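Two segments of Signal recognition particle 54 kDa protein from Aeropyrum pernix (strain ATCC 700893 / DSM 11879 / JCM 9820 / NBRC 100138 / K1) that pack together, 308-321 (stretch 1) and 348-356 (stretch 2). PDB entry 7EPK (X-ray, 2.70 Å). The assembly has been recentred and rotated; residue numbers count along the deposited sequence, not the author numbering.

Stretch 1 (308-321) EAGELDRAAEDVLK
Stretch 2 (348-356) MLPGASMLA

Two helices of one chain cross here at close range. Residues 308-320 are helical throughout, continuing a helix that begins earlier, and Lys321 is the first residue to leave helical phi/psi (-89/10). In the second stretch Met348 has a positive phi (23/67) and Leu349 is extended (-138/119), Leu349 occupies the N-cap position, and the helix starts at Pro350. The axes approach to 7.5 Å and their N-to-C directions make an angle of 52°, so the chains run in broadly the same sense. The register is set by Ala316 and Gly351, whose CA atoms lie 4.7 Å apart.

Such an approach requires small residues at the crossing. Gly351 has no side chain, and a CB built on it would point toward the first helix and lie 2.7 Å from Ala316 CB and 2.9 Å from Glu317 N, both clashes. Ala316 fills the space with a single methyl directed toward the partner: its CB is 3.5 Å from Gly351 C and 3.3 Å from Ala352 N, packing directly on backbone.

The residue covered most is Leu320, one turn beyond Ala316 and pointing toward the second helix. With chi1 m (-64°) and chi2 t (-165°), its forked end reaches two places: CD1 lies 3.7 Å from Gly351 O and 4.2 Å from Met354 CB, while CD2 lies 4.3 Å from Leu355 CD2. A branched apolar side chain suits this position, because its two methyls meet different neighbours: CD1 the Gly351 and Met354 side, CD2 Leu355. Gly351 O also accepts the backbone hydrogen bond from Leu355 N, with Leu355 N 2.7 Å from Gly351 O, so its contact with the methyl costs the helix no hydrogen bond.

Leu349, covered almost as much, packs at the other end of the contact. Its CB points toward the first helix, with chi1 between wells at -123° and chi2 m (-43°). CD2 touches Ala309 CB at 3.6 Å, the small alanine leaving space for the bulkier leucine. CD1 comes within 3.1 Å of Asp313 OD2, a tight contact between a methyl and a carboxylate oxygen. Asp313, chi1 t (-171°), starts sideways but its end comes nearer, and OD2 also lies 3.2 Å from Pro350 CD. Proline suits the first turn of a helix, where its lack of an amide hydrogen costs no helical hydrogen bond.

Leu355, one turn after Gly351, is buried and points toward the first helix, with chi1 t (-155°) and chi2 off its wells at -138°. Its CD1 is 4.2 Å from Ala316 CB and its CD2 is 4.1 Å from Val319 CG1 (Val319 chi1 t, 160°), extending the apolar patch begun by Leu320. Nearby, Leu312 (t, p) places CD2 4.2 Å from Ala352 CB.

No hydrogen bond or salt bridge joins the stretches; the 505 Å² they bury comes mostly from apolar side chains and backbone packing, with the Asp313 carboxylate lying against Leu349 and Pro350. Arg314 points away, its NH2 3.1 Å from Glu311 OE2 in a salt bridge within its own helix.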

# COMPACT_ATOMS: atom_id res chain seq x y z
N GLU A 308 -0.92 -15.52 15.68
CA GLU A 308 -1.96 -16.56 15.49
C GLU A 308 -1.79 -17.59 16.62
O GLU A 308 -2.72 -17.69 17.47
CB GLU A 308 -1.91 -17.13 14.06
CG GLU A 308 -2.45 -16.18 12.99
CD GLU A 308 -2.06 -16.50 11.54
OE1 GLU A 308 -2.72 -15.98 10.61
OE2 GLU A 308 -1.08 -17.25 11.33
N ALA A 309 -0.63 -18.27 16.67
CA ALA A 309 -0.23 -19.25 17.73
C ALA A 309 -0.51 -18.71 19.14
O ALA A 309 -0.92 -19.52 20.00
CB ALA A 309 1.22 -19.61 17.58
N GLY A 310 -0.31 -17.41 19.39
CA GLY A 310 -0.64 -16.73 20.65
C GLY A 310 -2.12 -16.81 20.99
O GLY A 310 -2.45 -17.03 22.19
N GLU A 311 -3.00 -16.62 19.99
CA GLU A 311 -4.47 -16.81 20.14
C GLU A 311 -4.76 -18.29 20.45
O GLU A 311 -5.54 -18.55 21.37
CB GLU A 311 -5.25 -16.38 18.89
CG GLU A 311 -5.82 -14.98 18.99
CD GLU A 311 -6.98 -14.80 19.96
OE1 GLU A 311 -8.13 -14.60 19.49
OE2 GLU A 311 -6.73 -14.85 21.17
N LEU A 312 -4.12 -19.22 19.74
CA LEU A 312 -4.25 -20.67 20.04
C LEU A 312 -3.69 -20.96 21.44
O LEU A 312 -4.36 -21.70 22.17
CB LEU A 312 -3.52 -21.49 18.97
CG LEU A 312 -3.72 -23.00 19.07
CD1 LEU A 312 -5.18 -23.37 18.91
CD2 LEU A 312 -2.88 -23.72 18.03
N ASP A 313 -2.54 -20.38 21.78
CA ASP A 313 -1.89 -20.47 23.12
C ASP A 313 -2.93 -20.20 24.21
O ASP A 313 -3.10 -21.07 25.09
CB ASP A 313 -0.74 -19.47 23.25
CG ASP A 313 0.10 -19.64 24.50
OD1 ASP A 313 -0.24 -18.98 25.52
OD2 ASP A 313 1.07 -20.43 24.46
N ARG A 314 -3.59 -19.04 24.15
CA ARG A 314 -4.61 -18.62 25.14
C ARG A 314 -5.79 -19.61 25.08
O ARG A 314 -6.27 -20.01 26.14
CB ARG A 314 -5.05 -17.17 24.91
CG ARG A 314 -6.21 -16.74 25.79
CD ARG A 314 -6.29 -15.24 26.01
NE ARG A 314 -6.83 -14.55 24.85
CZ ARG A 314 -8.12 -14.49 24.54
NH1 ARG A 314 -9.03 -15.10 25.28
NH2 ARG A 314 -8.50 -13.82 23.47
N ALA A 315 -6.21 -20.01 23.88
CA ALA A 315 -7.40 -20.86 23.66
C ALA A 315 -7.19 -22.23 24.32
O ALA A 315 -8.11 -22.68 25.03
CB ALA A 315 -7.69 -20.99 22.19
N ALA A 316 -6.03 -22.86 24.08
CA ALA A 316 -5.60 -24.11 24.74
C ALA A 316 -5.41 -23.85 26.24
O ALA A 316 -6.00 -24.59 27.04
CB ALA A 316 -4.32 -24.62 24.13
N GLU A 317 -4.63 -22.83 26.60
CA GLU A 317 -4.39 -22.47 28.02
C GLU A 317 -5.74 -22.29 28.73
O GLU A 317 -5.90 -22.86 29.82
CB GLU A 317 -3.48 -21.23 28.09
CG GLU A 317 -3.11 -20.79 29.50
CD GLU A 317 -2.44 -21.84 30.38
OE1 GLU A 317 -1.82 -22.78 29.84
OE2 GLU A 317 -2.54 -21.72 31.62
N ASP A 318 -6.70 -21.58 28.11
CA ASP A 318 -8.03 -21.25 28.70
C ASP A 318 -8.86 -22.53 28.88
O ASP A 318 -9.75 -22.54 29.73
CB ASP A 318 -8.82 -20.22 27.88
CG ASP A 318 -9.12 -18.91 28.61
OD1 ASP A 318 -9.15 -18.94 29.86
OD2 ASP A 318 -9.35 -17.88 27.92
N VAL A 319 -8.59 -23.58 28.10
CA VAL A 319 -9.22 -24.92 28.29
C VAL A 319 -8.54 -25.58 29.50
O VAL A 319 -9.25 -25.92 30.45
CB VAL A 319 -9.11 -25.78 27.02
CG1 VAL A 319 -9.27 -27.26 27.30
CG2 VAL A 319 -10.09 -25.32 25.97
N LEU A 320 -7.20 -25.70 29.46
CA LEU A 320 -6.37 -26.43 30.47
C LEU A 320 -6.58 -25.83 31.86
O LEU A 320 -6.41 -26.58 32.83
CB LEU A 320 -4.89 -26.38 30.07
CG LEU A 320 -4.51 -27.08 28.76
CD1 LEU A 320 -3.00 -27.28 28.68
CD2 LEU A 320 -5.21 -28.42 28.59
N LYS A 321 -6.90 -24.53 31.97
CA LYS A 321 -7.30 -23.89 33.25
C LYS A 321 -8.82 -24.04 33.43
O LYS A 321 -9.36 -23.38 34.34
CB LYS A 321 -6.79 -22.45 33.33
CG LYS A 321 -7.66 -21.35 32.72
CD LYS A 321 -7.29 -19.91 33.14
CE LYS A 321 -7.40 -19.63 34.63
NZ LYS A 321 -8.79 -19.75 35.14
N MET A 348 5.98 -25.24 19.05
CA MET A 348 6.36 -24.39 20.22
C MET A 348 5.13 -23.79 20.90
O MET A 348 5.01 -22.54 20.87
CB MET A 348 7.31 -23.25 19.82
CG MET A 348 8.40 -23.64 18.82
SD MET A 348 9.62 -24.87 19.41
CE MET A 348 10.80 -23.81 20.25
N LEU A 349 4.28 -24.62 21.52
CA LEU A 349 3.04 -24.21 22.22
C LEU A 349 2.91 -24.98 23.54
O LEU A 349 2.86 -26.21 23.53
CB LEU A 349 1.84 -24.49 21.30
CG LEU A 349 0.94 -23.30 20.94
CD1 LEU A 349 0.64 -22.43 22.16
CD2 LEU A 349 1.54 -22.47 19.82
N PRO A 350 2.87 -24.30 24.72
CA PRO A 350 2.63 -24.97 26.00
C PRO A 350 1.27 -25.70 26.01
O PRO A 350 1.27 -26.92 26.04
CB PRO A 350 2.66 -23.85 27.05
CG PRO A 350 3.40 -22.71 26.38
CD PRO A 350 3.12 -22.86 24.90
N GLY A 351 0.17 -24.93 25.96
CA GLY A 351 -1.21 -25.43 25.98
C GLY A 351 -1.44 -26.47 24.89
O GLY A 351 -1.63 -27.64 25.24
N ALA A 352 -1.35 -26.06 23.62
CA ALA A 352 -1.71 -26.86 22.42
C ALA A 352 -0.94 -28.19 22.37
O ALA A 352 -1.52 -29.18 21.86
CB ALA A 352 -1.46 -26.04 21.17
N SER A 353 0.32 -28.22 22.84
CA SER A 353 1.14 -29.46 22.96
C SER A 353 0.40 -30.45 23.86
O SER A 353 0.06 -31.54 23.37
CB SER A 353 2.53 -29.16 23.48
OG SER A 353 3.25 -30.35 23.75
N MET A 354 0.12 -30.03 25.10
CA MET A 354 -0.48 -30.88 26.17
C MET A 354 -1.98 -31.08 25.93
O MET A 354 -2.49 -32.13 26.34
CB MET A 354 -0.28 -30.25 27.55
CG MET A 354 -0.37 -31.25 28.68
SD MET A 354 -0.04 -30.49 30.28
CE MET A 354 -1.65 -30.63 31.08
N LEU A 355 -2.65 -30.11 25.30
CA LEU A 355 -4.11 -30.17 24.97
C LEU A 355 -4.36 -31.40 24.09
O LEU A 355 -5.27 -32.18 24.42
CB LEU A 355 -4.54 -28.89 24.25
CG LEU A 355 -6.01 -28.48 24.35
CD1 LEU A 355 -6.52 -27.99 23.01
CD2 LEU A 355 -6.92 -29.60 24.86
N ALA A 356 -3.57 -31.54 23.02
CA ALA A 356 -3.61 -32.68 22.07
C ALA A 356 -3.09 -33.97 22.73
O ALA A 356 -3.52 -35.05 22.28
CB ALA A 356 -2.82 -32.33 20.82